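Putative sulfatase yidJ (Bacteroides fragilis, PDB 2QZU) belongs to the sulfatase family and probably hydrolyses sulfate esters as a calcium-dependent arylsulfatase. Local coordinates at the interface of chains A and B. Numbering follows the deposited sequence. Chains: chain A/B, Putative sulfatase yidJ.

Contact 1: the interface of chains A and B. Residues chain A 99, 101, 152, 154, 406; chain B 20-21.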
# COMPACT_ATOMS: atom_id res chain seq x y z
N ASN A 99 4.84 -20.29 -1.20
CA ASN A 99 3.85 -19.69 -0.31
C ASN A 99 3.01 -20.84 0.21
O ASN A 99 3.18 -21.98 -0.24
CB ASN A 99 2.97 -18.65 -1.05
CG ASN A 99 2.23 -19.23 -2.25
OD1 ASN A 99 1.63 -20.29 -2.16
ND2 ASN A 99 2.28 -18.52 -3.37
N GLU A 101 0.04 -21.66 -0.37
CA GLU A 101 -0.87 -22.24 -1.36
C GLU A 101 -0.17 -23.36 -2.14
O GLU A 101 -0.78 -24.37 -2.48
CB GLU A 101 -1.36 -21.16 -2.33
CG GLU A 101 -2.25 -21.68 -3.45
CD GLU A 101 -2.71 -20.59 -4.40
OE1 GLU A 101 -1.86 -20.00 -5.09
OE2 GLU A 101 -3.93 -20.32 -4.45
N VAL A 152 -3.14 -16.61 2.88
CA VAL A 152 -1.90 -17.14 2.32
C VAL A 152 -0.63 -16.51 2.88
O VAL A 152 -0.48 -15.29 2.87
CB VAL A 152 -1.90 -16.98 0.77
CG1 VAL A 152 -0.62 -17.56 0.19
CG2 VAL A 152 -3.13 -17.67 0.18
N TRP A 154 3.61 -16.14 2.85
CA TRP A 154 4.68 -16.13 1.86
C TRP A 154 6.11 -16.21 2.38
O TRP A 154 7.02 -16.60 1.65
CB TRP A 154 4.58 -14.86 1.00
CG TRP A 154 3.41 -14.84 0.08
CD1 TRP A 154 2.09 -14.76 0.42
CD2 TRP A 154 3.46 -14.93 -1.35
NE1 TRP A 154 1.31 -14.80 -0.71
CE2 TRP A 154 2.12 -14.90 -1.81
CE3 TRP A 154 4.50 -15.03 -2.29
CZ2 TRP A 154 1.80 -14.98 -3.17
CZ3 TRP A 154 4.18 -15.10 -3.64
CH2 TRP A 154 2.84 -15.08 -4.07
N PHE A 406 1.05 -25.08 -10.74
CA PHE A 406 1.59 -25.88 -9.64
C PHE A 406 0.78 -27.09 -9.21
O PHE A 406 1.36 -28.11 -8.83
CB PHE A 406 1.87 -25.00 -8.41
CG PHE A 406 0.63 -24.47 -7.75
CD1 PHE A 406 -0.02 -23.35 -8.25
CD2 PHE A 406 0.12 -25.10 -6.61
CE1 PHE A 406 -1.17 -22.86 -7.63
CE2 PHE A 406 -1.02 -24.61 -5.99
CZ PHE A 406 -1.67 -23.49 -6.50
N GLN B 20 -4.17 -17.86 -9.24
CA GLN B 20 -3.16 -18.06 -8.21
C GLN B 20 -3.03 -16.86 -7.29
O GLN B 20 -3.21 -15.71 -7.70
CB GLN B 20 -1.81 -18.36 -8.87
CG GLN B 20 -1.71 -19.77 -9.43
CD GLN B 20 -0.59 -19.93 -10.44
OE1 GLN B 20 0.44 -19.26 -10.37
NE2 GLN B 20 -0.79 -20.84 -11.39
N ALA B 21 -2.74 -17.13 -6.02
CA ALA B 21 -2.58 -16.07 -5.04
C ALA B 21 -1.31 -15.30 -5.37
O ALA B 21 -0.27 -15.90 -5.65
CB ALA B 21 -2.49 -16.65 -3.64

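Contact 2: the interface of chains A and B. Residues chain A 146-147, 176-177, 234, 237; chain B 24-26.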
# COMPACT_ATOMS: atom_id res chain seq x y z
N TYR A 146 4.18 -9.36 8.26
CA TYR A 146 2.92 -8.95 7.65
C TYR A 146 2.40 -9.81 6.50
O TYR A 146 1.18 -10.02 6.39
CB TYR A 146 3.00 -7.49 7.17
CG TYR A 146 3.64 -7.34 5.81
CD1 TYR A 146 5.03 -7.31 5.68
CD2 TYR A 146 2.87 -7.30 4.66
CE1 TYR A 146 5.63 -7.27 4.43
CE2 TYR A 146 3.45 -7.26 3.40
CZ TYR A 146 4.84 -7.25 3.30
OH TYR A 146 5.44 -7.28 2.07
N ASN A 147 3.29 -10.32 5.66
CA ASN A 147 2.87 -11.13 4.52
C ASN A 147 2.54 -12.58 4.86
O ASN A 147 2.42 -13.42 3.97
CB ASN A 147 3.91 -11.06 3.39
CG ASN A 147 5.32 -11.42 3.85
OD1 ASN A 147 5.63 -11.43 5.04
ND2 ASN A 147 6.20 -11.68 2.88
N ASP A 176 8.23 -7.31 1.36
CA ASP A 176 8.34 -6.15 0.48
C ASP A 176 8.22 -4.74 1.01
O ASP A 176 8.09 -3.80 0.22
CB ASP A 176 7.36 -6.34 -0.68
CG ASP A 176 7.45 -7.72 -1.31
OD1 ASP A 176 8.57 -8.27 -1.37
OD2 ASP A 176 6.41 -8.27 -1.74
N TYR A 177 8.26 -4.56 2.33
CA TYR A 177 8.21 -3.22 2.90
C TYR A 177 9.68 -2.81 3.02
O TYR A 177 10.30 -2.96 4.07
CB TYR A 177 7.54 -3.23 4.27
CG TYR A 177 7.35 -1.85 4.85
CD1 TYR A 177 6.38 -0.98 4.34
CD2 TYR A 177 8.19 -1.38 5.86
CE1 TYR A 177 6.26 0.32 4.81
CE2 TYR A 177 8.07 -0.08 6.34
CZ TYR A 177 7.11 0.76 5.81
OH TYR A 177 7.02 2.05 6.28
N GLY A 234 6.39 -2.05 -4.02
CA GLY A 234 6.49 -1.27 -2.83
C GLY A 234 7.35 -0.29 -3.59
O GLY A 234 8.40 0.12 -3.13
N LEU A 237 8.26 2.74 -1.89
CA LEU A 237 9.09 2.56 -0.70
C LEU A 237 10.58 2.66 -1.05
O LEU A 237 11.33 1.67 -1.01
CB LEU A 237 8.76 1.21 -0.06
CG LEU A 237 7.27 1.02 0.28
CD1 LEU A 237 7.06 -0.40 0.77
CD2 LEU A 237 6.84 2.03 1.34
N LYS B 24 1.11 -10.01 -1.49
CA LYS B 24 0.33 -9.07 -0.71
C LYS B 24 1.02 -7.71 -0.78
O LYS B 24 2.25 -7.63 -0.78
CB LYS B 24 0.27 -9.57 0.73
CG LYS B 24 -0.48 -8.68 1.70
CD LYS B 24 -0.50 -9.33 3.07
CE LYS B 24 -1.13 -8.43 4.11
NZ LYS B 24 -1.14 -9.09 5.44
N GLN B 25 0.24 -6.64 -0.86
CA GLN B 25 0.82 -5.31 -0.92
C GLN B 25 1.49 -5.03 0.43
O GLN B 25 0.99 -5.45 1.47
CB GLN B 25 -0.26 -4.26 -1.20
CG GLN B 25 -0.83 -4.30 -2.61
CD GLN B 25 0.23 -4.04 -3.67
OE1 GLN B 25 1.11 -4.87 -3.90
NE2 GLN B 25 0.14 -2.89 -4.33
N PRO B 26 2.63 -4.33 0.42
CA PRO B 26 3.35 -4.02 1.66
C PRO B 26 2.68 -2.99 2.58
O PRO B 26 3.11 -2.81 3.73
CB PRO B 26 4.72 -3.56 1.16
CG PRO B 26 4.40 -2.92 -0.14
CD PRO B 26 3.40 -3.88 -0.76
O HOH W 1 4.38 -8.63 0.31
O HOH W 2 -0.36 -7.72 7.73

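Contact 1: the interface of chains A and B
B:Ala21, in the N-terminal segment of chain B, donates its backbone N to the carboxylate oxygen OE1 of A:Glu101 at 3.1 Å, in a contact between two copies of a sulfatase-family protein. The bond is nearly straight, 166° at the hydrogen. The N-H approaches the syn side of the carboxylate and lies 22° out of its plane. A:Glu101 holds CG anti to its own backbone N (chi1 177°) and continues extended through CD, which carries the carboxylate tip out to the backbone of the B segment. Its base is tied down in turn within chain A: the backbone N of A:Glu101 gives a hydrogen bond, clearly bent, to the side-chain carbonyl OD1 of A:Asn99 at 2.8 Å. A:Asn99 is thus a second-shell residue, barely touching chain B itself.

Apolar contacts flank the bond. The methyl CB of B:Ala21 sits 4.0 Å from CG2 of A:Val152, the branch lying beside the backbone N, and also approaches the carboxylate carbon of A:Glu101. In a separate van der Waals contact with a polar atom, the indole of A:Trp154 turns its benzo edge to the same residue: CZ2 lies 3.4 Å from the carbonyl O of B:Ala21, whose carbon C is in the ring plane, while CB of A:Asn99 packs over the centre of one indole face.

Further along, A:Phe406 meets the aliphatic part of B:Gln20, CE1 to CG at 3.6 Å, with CG at the phenyl edge in the ring plane. The two side chains run antiparallel alongside one another, ring and amide planes nearly perpendicular. B:Gln20 is poorly ordered, which limits the weight of its detail.

Contact 2: the interface of chains A and B
B:Pro26 packs its pyrrolidine ring against several groups of chain A and, with 75 Å² hidden by the partner, is the main apolar element of this inter-chain patch. Its CG reaches the methyl CD1 of A:Leu237 at 3.8 Å and lies equally near CA of A:Gly234, while CB rests against the carbonyl O of A:Asp176 and CA of A:Tyr177. A:Tyr146 lies alongside the proline, the two side chains sharing a heading, with ring carbon CE2 3.7 Å from CA of B:Pro26.

The phenol of A:Tyr146 is also fixed from within chain A. Its OH accepts the backbone N-H of A:Asp176 at 2.9 Å, and that N lies in the ring plane at the edge; CB of A:Asn147 covers one ring face toward the rim. Water 1 joins this OH and the carboxylate OD2 of A:Asp176 to chain B. The backbone O of B:Lys24 lies 2.6 Å from the oxygen of water 1, completing the bridge.

B:Lys24 runs fully extended, with CG anti to the backbone N (chi1 178°), antiparallel to the A:Tyr146 side chain. That reach brings NZ to the backbone O of A:Tyr146 at 2.7 Å, with the donor tilted 34° from the carbonyl plane. B:Lys24 is poorly ordered, so this bond and the water 2 bridge between the same NZ and O are to be read with caution. The patch pins the N-terminal segment of one copy onto the other, which may reflect crystal packing or a real dimer.

Contact 1 and contact 2 have C-alpha centres about 15 Å apart and share no residue, but both are made by one short stretch of chain B: B:Gln20 and B:Ala21 in contact 1, B:Lys24 to B:Pro26 in contact 2. On chain A the partners come from distant points of the sequence, though A:Tyr146 and A:Asn147 (3-10 helix 146-148) of contact 2 are close in sequence to A:Val152 and A:Trp154 of contact 1. B:Gln20, B:Ala21, B:Lys24 and B:Gln25 have extended backbone torsions, which suggests an arm lying along A. The whole interface is not an exact two-fold, and the structure alone does not show whether this pairing exists in solution.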